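Local coordinates for zona pellucida sperm-binding protein 1,Zona pellucida sperm-binding protein 1 (Gallus gallus, PDB 6GF6) that cross-links the filaments of the egg coat, through homodimers of its N-terminal ZP-N1 domain, in the matrix that sperm penetrate at fertilisation, at the interface of chains A and B. Residues are numbered along the deposited sequence; one frame, centred on the assembly and turned at random. Chains: chain A/B, Zona pellucida sperm-binding protein 1,Zona pellucida sperm-binding protein 1.

The interface of chains A and B. Residues chain A 37, 39, 41; chain B 13, 19-20, 64, 66.
B:Gln20, on strand 18-24 of one immunoglobulin-like ZP-N1 domain, lies flat against A:Phe39 from the loop after strand 30-36 of the other, in the homodimer that cross-links egg coat filaments. From the start the glutamine is directed at the ring: CB of B:Gln20 stands over the ring face, 4.0 Å from CD2 of A:Phe39. With chi1 at 63°, CG sits between backbone N and carbonyl carbon, and this turn places CG of B:Gln20 over the middle of the phenyl face, 3.7 Å from the ring centroid of A:Phe39, a CH-pi contact. The chain then runs on extended, so that CD of B:Gln20 approaches CG of A:Phe39 at 3.4 Å and the amide stacks on the ring with the planes 13° apart. The two side chains thus pass in opposite directions, the amide over the root of the phenyl group, whose far end reaches the backbone of B:Met19 and CB of B:Asp13.

At the tip, NE2 of B:Gln20 donates to the carboxylate OD2 of B:Asp13 at 2.9 Å; OD2 accepts through its anti lone pair, on the side away from the other oxygen, and itself lies nearly in the amide plane of B:Gln20, which fixes the amide's rotation. OE1 of B:Gln20 is thereby turned to a water 2.8 Å away, which also contacts A:Asp37 OD2, A:Thr41 OG1 and B:Ser66 OG and so bridges the chains. The other carboxylate oxygen of A:Asp37, OD1, accepts from the backbone N of A:Phe39 (3.0 Å) and of A:Thr41 (2.9 Å) on opposite faces of its plane, bracing the loop that presents the phenyl ring.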
loop_
_atom_site.group_PDB
_atom_site.type_symbol
_atom_site.label_atom_id
_atom_site.label_comp_id
_atom_site.label_asym_id
_atom_site.label_seq_id
_atom_site.Cartn_x
_atom_site.Cartn_y
_atom_site.Cartn_z
ATOM N N ASP A 37 -5.368 -1.821 0.016
ATOM C CA ASP A 37 -5.307 -1.787 1.470
ATOM C C ASP A 37 -6.704 -1.538 2.034
ATOM O O ASP A 37 -7.678 -1.377 1.297
ATOM C CB ASP A 37 -4.294 -0.744 1.961
ATOM C CG ASP A 37 -4.763 0.692 1.779
ATOM O OD1 ASP A 37 -5.851 0.929 1.228
ATOM O OD2 ASP A 37 -4.024 1.602 2.218
ATOM N N PHE A 39 -8.106 0.907 3.156
ATOM C CA PHE A 39 -8.691 2.203 2.836
ATOM C C PHE A 39 -9.062 2.312 1.374
ATOM O O PHE A 39 -9.430 3.399 0.917
ATOM C CB PHE A 39 -7.737 3.346 3.205
ATOM C CG PHE A 39 -7.257 3.306 4.632
ATOM C CD1 PHE A 39 -8.088 3.701 5.665
ATOM C CD2 PHE A 39 -5.959 2.919 4.934
ATOM C CE1 PHE A 39 -7.652 3.680 6.969
ATOM C CE2 PHE A 39 -5.515 2.897 6.241
ATOM C CZ PHE A 39 -6.361 3.280 7.259
ATOM N N THR A 41 -7.019 2.124 -1.144
ATOM C CA THR A 41 -5.929 2.617 -1.972
ATOM C C THR A 41 -5.326 1.487 -2.798
ATOM O O THR A 41 -5.176 0.359 -2.323
ATOM C CB THR A 41 -4.863 3.268 -1.097
ATOM O OG1 THR A 41 -5.477 4.287 -0.302
ATOM C CG2 THR A 41 -3.757 3.893 -1.952
ATOM N N ASP B 13 -6.785 8.991 8.961
ATOM C CA ASP B 13 -7.697 7.943 9.392
ATOM C C ASP B 13 -6.918 6.844 10.100
ATOM O O ASP B 13 -5.823 6.466 9.667
ATOM C CB ASP B 13 -8.447 7.339 8.193
ATOM C CG ASP B 13 -9.284 8.363 7.446
ATOM O OD1 ASP B 13 -9.941 9.187 8.110
ATOM O OD2 ASP B 13 -9.258 8.368 6.195
ATOM N N MET B 19 -2.590 3.294 9.124
ATOM C CA MET B 19 -3.205 4.612 9.078
ATOM C C MET B 19 -2.837 5.289 7.767
ATOM O O MET B 19 -1.873 4.910 7.097
ATOM C CB MET B 19 -2.767 5.474 10.268
ATOM C CG MET B 19 -1.291 5.336 10.607
ATOM S SD MET B 19 -0.816 6.216 12.105
ATOM C CE MET B 19 0.579 5.229 12.637
ATOM N N GLN B 20 -3.623 6.301 7.403
ATOM C CA GLN B 20 -3.388 7.055 6.181
ATOM C C GLN B 20 -3.612 8.538 6.440
ATOM O O GLN B 20 -4.517 8.916 7.186
ATOM C CB GLN B 20 -4.291 6.580 5.034
ATOM C CG GLN B 20 -5.776 6.778 5.276
ATOM C CD GLN B 20 -6.601 6.572 4.023
ATOM O OE1 GLN B 20 -6.087 6.145 2.989
ATOM N NE2 GLN B 20 -7.890 6.881 4.107
ATOM N N ILE B 64 -1.865 10.830 -0.704
ATOM C CA ILE B 64 -2.164 9.858 0.339
ATOM C C ILE B 64 -0.847 9.305 0.858
ATOM O O ILE B 64 -0.060 8.744 0.087
ATOM C CB ILE B 64 -3.055 8.725 -0.190
ATOM C CG1 ILE B 64 -4.349 9.289 -0.794
ATOM C CG2 ILE B 64 -3.377 7.744 0.924
ATOM C CD1 ILE B 64 -5.151 8.275 -1.594
ATOM N N SER B 66 0.376 6.404 3.400
ATOM C CA SER B 66 -0.071 5.193 4.082
ATOM C C SER B 66 1.050 4.629 4.950
ATOM O O SER B 66 2.213 4.610 4.528
ATOM C CB SER B 66 -0.507 4.136 3.068
ATOM O OG SER B 66 -1.484 4.662 2.181
HETATM O O HOH W 1 -4.152 4.411 1.967
#